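PDB 2JGP: tyrocidine synthetase 3 from Brevibacillus brevis, which takes part in nonribosomal assembly of the peptide antibiotic tyrocidine, here through a peptidyl carrier domain and the condensation domain that probably forms a peptide bond. Local coordinates for residues A[51-63]-A[73-86]. Numbering follows the deposited sequence.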
loop_
_atom_site.group_PDB
_atom_site.type_symbol
_atom_site.label_atom_id
_atom_site.label_comp_id
_atom_site.label_asym_id
_atom_site.label_seq_id
_atom_site.Cartn_x
_atom_site.Cartn_y
_atom_site.Cartn_z
ATOM N N MET A 51 -17.186 17.384 -11.423
ATOM C CA MET A 51 -17.057 15.947 -11.151
ATOM C C MET A 51 -17.210 15.130 -12.429
ATOM O O MET A 51 -16.560 14.098 -12.586
ATOM C CB MET A 51 -18.075 15.492 -10.102
ATOM C CG MET A 51 -17.833 16.081 -8.719
ATOM S SD MET A 51 -16.268 15.557 -7.987
ATOM C CE MET A 51 -16.598 13.823 -7.673
ATOM N N HIS A 52 -18.058 15.596 -13.344
ATOM C CA HIS A 52 -18.185 14.955 -14.650
ATOM C C HIS A 52 -16.895 15.096 -15.464
ATOM O O HIS A 52 -16.427 14.126 -16.067
ATOM C CB HIS A 52 -19.375 15.526 -15.433
ATOM C CG HIS A 52 -19.412 15.098 -16.869
ATOM N ND1 HIS A 52 -19.738 13.815 -17.257
ATOM C CD2 HIS A 52 -19.148 15.780 -18.007
ATOM C CE1 HIS A 52 -19.682 13.728 -18.574
ATOM N NE2 HIS A 52 -19.326 14.907 -19.054
ATOM N N ASN A 53 -16.323 16.298 -15.474
ATOM C CA ASN A 53 -15.116 16.564 -16.260
ATOM C C ASN A 53 -13.865 15.870 -15.723
ATOM O O ASN A 53 -13.087 15.313 -16.497
ATOM C CB ASN A 53 -14.859 18.073 -16.371
ATOM C CG ASN A 53 -15.887 18.784 -17.243
ATOM O OD1 ASN A 53 -16.591 18.159 -18.038
ATOM N ND2 ASN A 53 -15.970 20.104 -17.097
ATOM N N GLU A 54 -13.665 15.913 -14.410
ATOM C CA GLU A 54 -12.455 15.356 -13.806
ATOM C C GLU A 54 -12.557 13.840 -13.621
ATOM O O GLU A 54 -11.564 13.132 -13.822
ATOM C CB GLU A 54 -12.147 16.045 -12.473
ATOM C CG GLU A 54 -10.783 15.678 -11.847
ATOM C CD GLU A 54 -9.577 16.138 -12.660
ATOM O OE1 GLU A 54 -8.465 15.612 -12.427
ATOM O OE2 GLU A 54 -9.731 17.022 -13.521
ATOM N N TYR A 55 -13.744 13.344 -13.262
ATOM C CA TYR A 55 -13.906 11.933 -12.859
ATOM C C TYR A 55 -14.944 11.123 -13.644
ATOM O O TYR A 55 -15.123 9.942 -13.363
ATOM C CB TYR A 55 -14.218 11.860 -11.360
ATOM C CG TYR A 55 -13.162 12.536 -10.526
ATOM C CD1 TYR A 55 -13.411 13.747 -9.885
ATOM C CD2 TYR A 55 -11.887 11.986 -10.419
ATOM C CE1 TYR A 55 -12.422 14.379 -9.131
ATOM C CE2 TYR A 55 -10.892 12.608 -9.675
ATOM C CZ TYR A 55 -11.164 13.800 -9.034
ATOM O OH TYR A 55 -10.170 14.410 -8.311
ATOM N N GLN A 56 -15.610 11.736 -14.624
ATOM C CA GLN A 56 -16.681 11.062 -15.377
ATOM C C GLN A 56 -17.700 10.395 -14.456
ATOM O O GLN A 56 -18.129 9.262 -14.697
ATOM C CB GLN A 56 -16.106 10.022 -16.346
ATOM C CG GLN A 56 -15.757 10.554 -17.711
ATOM C CD GLN A 56 -15.397 9.447 -18.666
ATOM O OE1 GLN A 56 -14.609 8.565 -18.336
ATOM N NE2 GLN A 56 -15.975 9.480 -19.864
ATOM N N VAL A 57 -18.060 11.089 -13.383
ATOM C CA VAL A 57 -19.103 10.629 -12.485
ATOM C C VAL A 57 -20.235 11.636 -12.579
ATOM O O VAL A 57 -20.022 12.833 -12.397
ATOM C CB VAL A 57 -18.602 10.496 -11.041
ATOM C CG1 VAL A 57 -19.750 10.136 -10.105
ATOM C CG2 VAL A 57 -17.502 9.433 -10.969
ATOM N N ASP A 58 -21.426 11.143 -12.888
ATOM C CA ASP A 58 -22.584 11.991 -13.121
ATOM C C ASP A 58 -23.468 11.980 -11.881
ATOM O O ASP A 58 -24.146 10.992 -11.600
ATOM C CB ASP A 58 -23.343 11.496 -14.349
ATOM C CG ASP A 58 -22.497 11.547 -15.619
ATOM O OD1 ASP A 58 -21.796 12.561 -15.832
ATOM O OD2 ASP A 58 -22.531 10.574 -16.403
ATOM N N ILE A 59 -23.423 13.073 -11.128
ATOM C CA ILE A 59 -24.184 13.213 -9.897
ATOM C C ILE A 59 -25.435 14.025 -10.220
ATOM O O ILE A 59 -25.317 15.181 -10.626
ATOM C CB ILE A 59 -23.377 13.965 -8.820
ATOM C CG1 ILE A 59 -22.084 13.218 -8.480
ATOM C CG2 ILE A 59 -24.210 14.155 -7.559
ATOM C CD1 ILE A 59 -21.120 14.052 -7.639
ATOM N N PRO A 60 -26.632 13.426 -10.059
ATOM C CA PRO A 60 -27.838 14.205 -10.327
ATOM C C PRO A 60 -27.918 15.391 -9.379
ATOM O O PRO A 60 -27.505 15.278 -8.228
ATOM C CB PRO A 60 -28.974 13.213 -10.046
ATOM C CG PRO A 60 -28.345 11.864 -10.098
ATOM C CD PRO A 60 -26.950 12.056 -9.621
ATOM N N LEU A 61 -28.438 16.521 -9.853
ATOM C CA LEU A 61 -28.553 17.703 -9.002
ATOM C C LEU A 61 -29.414 17.397 -7.781
ATOM O O LEU A 61 -29.103 17.831 -6.677
ATOM C CB LEU A 61 -29.124 18.886 -9.785
ATOM C CG LEU A 61 -29.151 20.237 -9.067
ATOM C CD1 LEU A 61 -27.747 20.645 -8.619
ATOM C CD2 LEU A 61 -29.771 21.300 -9.966
ATOM N N ARG A 62 -30.486 16.640 -7.989
ATOM C CA ARG A 62 -31.364 16.192 -6.900
ATOM C C ARG A 62 -30.629 15.514 -5.748
ATOM O O ARG A 62 -31.012 15.675 -4.591
ATOM C CB ARG A 62 -32.467 15.249 -7.408
ATOM C CG ARG A 62 -32.063 14.278 -8.508
ATOM C CD ARG A 62 -32.245 14.881 -9.919
ATOM N NE ARG A 62 -33.135 14.074 -10.758
ATOM C CZ ARG A 62 -33.817 14.535 -11.809
ATOM N NH1 ARG A 62 -33.727 15.808 -12.192
ATOM N NH2 ARG A 62 -34.602 13.708 -12.490
ATOM N N ILE A 63 -29.589 14.749 -6.069
ATOM C CA ILE A 63 -28.808 14.048 -5.055
ATOM C C ILE A 63 -27.926 15.000 -4.239
ATOM O O ILE A 63 -27.776 14.821 -3.027
ATOM C CB ILE A 63 -27.943 12.939 -5.694
ATOM C CG1 ILE A 63 -28.840 11.854 -6.301
ATOM C CG2 ILE A 63 -27.005 12.337 -4.673
ATOM C CD1 ILE A 63 -29.717 11.133 -5.290
ATOM N N LEU A 73 -22.492 12.534 0.200
ATOM C CA LEU A 73 -22.363 12.514 -1.257
ATOM C C LEU A 73 -21.295 11.517 -1.691
ATOM O O LEU A 73 -21.468 10.817 -2.685
ATOM C CB LEU A 73 -22.045 13.919 -1.779
ATOM C CG LEU A 73 -22.174 14.178 -3.286
ATOM C CD1 LEU A 73 -23.587 13.896 -3.786
ATOM C CD2 LEU A 73 -21.794 15.615 -3.582
ATOM N N ALA A 74 -20.198 11.438 -0.940
ATOM C CA ALA A 74 -19.181 10.400 -1.178
ATOM C C ALA A 74 -19.756 8.993 -1.027
ATOM O O ALA A 74 -19.485 8.119 -1.851
ATOM C CB ALA A 74 -17.993 10.583 -0.240
ATOM N N ALA A 75 -20.546 8.777 0.024
ATOM C CA ALA A 75 -21.227 7.498 0.229
ATOM C C ALA A 75 -22.135 7.148 -0.959
ATOM O O ALA A 75 -22.159 6.002 -1.417
ATOM C CB ALA A 75 -22.039 7.520 1.526
ATOM N N PHE A 76 -22.881 8.133 -1.452
ATOM C CA PHE A 76 -23.727 7.924 -2.626
ATOM C C PHE A 76 -22.902 7.443 -3.827
ATOM O O PHE A 76 -23.284 6.483 -4.502
ATOM C CB PHE A 76 -24.478 9.207 -2.990
ATOM C CG PHE A 76 -25.139 9.155 -4.341
ATOM C CD1 PHE A 76 -26.405 8.619 -4.482
ATOM C CD2 PHE A 76 -24.484 9.635 -5.473
ATOM C CE1 PHE A 76 -27.014 8.568 -5.722
ATOM C CE2 PHE A 76 -25.088 9.582 -6.721
ATOM C CZ PHE A 76 -26.354 9.055 -6.843
ATOM N N ILE A 77 -21.776 8.104 -4.087
ATOM C CA ILE A 77 -20.914 7.725 -5.219
ATOM C C ILE A 77 -20.372 6.310 -5.039
ATOM O O ILE A 77 -20.322 5.533 -5.997
ATOM C CB ILE A 77 -19.724 8.686 -5.404
ATOM C CG1 ILE A 77 -20.204 10.100 -5.736
ATOM C CG2 ILE A 77 -18.797 8.186 -6.530
ATOM C CD1 ILE A 77 -19.071 11.117 -5.779
ATOM N N GLU A 78 -19.978 5.977 -3.812
ATOM C CA GLU A 78 -19.480 4.629 -3.492
ATOM C C GLU A 78 -20.507 3.529 -3.738
ATOM O O GLU A 78 -20.150 2.400 -4.075
ATOM C CB GLU A 78 -19.047 4.557 -2.027
ATOM C CG GLU A 78 -17.757 5.272 -1.729
ATOM C CD GLU A 78 -17.548 5.548 -0.250
ATOM O OE1 GLU A 78 -18.459 5.284 0.565
ATOM O OE2 GLU A 78 -16.462 6.048 0.102
ATOM N N GLU A 79 -21.780 3.856 -3.545
ATOM C CA GLU A 79 -22.852 2.870 -3.600
ATOM C C GLU A 79 -23.575 2.849 -4.946
ATOM O O GLU A 79 -24.504 2.059 -5.133
ATOM C CB GLU A 79 -23.841 3.132 -2.456
ATOM C CG GLU A 79 -23.220 2.873 -1.084
ATOM C CD GLU A 79 -23.965 3.531 0.063
ATOM O OE1 GLU A 79 -23.306 3.838 1.083
ATOM O OE2 GLU A 79 -25.192 3.741 -0.046
ATOM N N THR A 80 -23.132 3.687 -5.885
ATOM C CA THR A 80 -23.837 3.882 -7.153
ATOM C C THR A 80 -22.974 3.470 -8.344
ATOM O O THR A 80 -21.903 4.027 -8.564
ATOM C CB THR A 80 -24.278 5.357 -7.310
ATOM O OG1 THR A 80 -25.139 5.710 -6.220
ATOM C CG2 THR A 80 -25.021 5.577 -8.626
ATOM N N ALA A 81 -23.456 2.490 -9.107
ATOM C CA ALA A 81 -22.781 2.033 -10.323
ATOM C C ALA A 81 -23.152 2.897 -11.531
ATOM O O ALA A 81 -22.341 3.114 -12.431
ATOM C CB ALA A 81 -23.142 0.584 -10.595
ATOM N N LYS A 82 -24.387 3.392 -11.531
ATOM C CA LYS A 82 -24.915 4.168 -12.649
ATOM C C LYS A 82 -24.149 5.476 -12.806
ATOM O O LYS A 82 -23.952 6.205 -11.841
ATOM C CB LYS A 82 -26.404 4.453 -12.437
ATOM C CG LYS A 82 -27.075 5.202 -13.581
ATOM C CD LYS A 82 -28.561 5.397 -13.314
ATOM C CE LYS A 82 -29.146 6.494 -14.185
ATOM N NZ LYS A 82 -28.646 7.840 -13.789
ATOM N N GLY A 83 -23.716 5.770 -14.031
ATOM C CA GLY A 83 -22.975 7.005 -14.307
ATOM C C GLY A 83 -21.721 7.163 -13.463
ATOM O O GLY A 83 -21.362 8.279 -13.070
ATOM N N ASN A 84 -21.067 6.040 -13.167
ATOM C CA ASN A 84 -19.846 6.023 -12.375
ATOM C C ASN A 84 -18.857 5.060 -13.035
ATOM O O ASN A 84 -18.985 3.843 -12.912
ATOM C CB ASN A 84 -20.143 5.600 -10.930
ATOM C CG ASN A 84 -18.891 5.532 -10.062
ATOM O OD1 ASN A 84 -17.764 5.694 -10.542
ATOM N ND2 ASN A 84 -19.086 5.286 -8.770
ATOM N N VAL A 85 -17.875 5.607 -13.746
ATOM C CA VAL A 85 -16.922 4.774 -14.471
ATOM C C VAL A 85 -15.930 4.064 -13.544
ATOM O O VAL A 85 -15.155 3.235 -14.018
ATOM C CB VAL A 85 -16.127 5.579 -15.535
ATOM C CG1 VAL A 85 -17.077 6.172 -16.580
ATOM C CG2 VAL A 85 -15.287 6.656 -14.876
ATOM N N PHE A 86 -15.945 4.399 -12.249
ATOM C CA PHE A 86 -15.089 3.754 -11.237
ATOM C C PHE A 86 -15.733 2.533 -10.579
ATOM O O PHE A 86 -15.098 1.853 -9.777
ATOM C CB PHE A 86 -14.717 4.755 -10.133
ATOM C CG PHE A 86 -13.744 5.796 -10.567
ATOM C CD1 PHE A 86 -14.179 6.964 -11.181
ATOM C CD2 PHE A 86 -12.386 5.615 -10.364
ATOM C CE1 PHE A 86 -13.278 7.923 -11.578
ATOM C CE2 PHE A 86 -11.476 6.581 -10.766
ATOM C CZ PHE A 86 -11.922 7.733 -11.373
#
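In the peptidyl carrier domain, the last helix, 70-79, and the linker after it pack on the loop joining helices 41-55 and 61-66 and on the helix ends beside it. Ile63 lies on the ring of Phe76. Its CG2 stands 3.6 Å from the Phe76 ring centroid, only 6° off the normal, a CH-pi contact. CG1 and CD1 of Ile63 reach the CE1 side of the same ring. Thr80 OG1 covers the opposite face and donates a hydrogen bond to Phe76 O, so the ring is sandwiched. Ile59 and Leu73 meet tip to tip, CG2 to CD1 at 3.8 Å. The Ile59 and Ile77 side chains cross at about a right angle, CD1 to CD1 at 4.0 Å, and Met51 CE touches Ile77 CD1. Met51, Ile59, Leu73 and Ile77 belong to the core of the small helical bundle of the carrier fold; Trp11 of helix 10-23 also touches Val57 and Ile77. Beyond the helix the linker runs beside the loop. Asp58 N donates to Gly83 O at 2.9 Å, nearly straight at 169° and in the carbonyl plane. This bond belongs to a single bridge between Val57 and Asn84. Gly83 sits in a type II turn from Ala81 to Asn84. Asn84 then makes an Asx turn, its OD1 accepting from Phe86 N. Phe86 CG is anti to its own carbonyl carbon (chi1 -72°), a rotation that lays the ring edge, in plane, against Tyr55 O, with CE1 3.3 Å away. Val85 CG2 packs on Gln56 CB at 3.8 Å. Gln56 OE1 is hydrogen-bonded to Ala268 N and Val85 O to Trp259 NE1, which tie this end to the condensation domain.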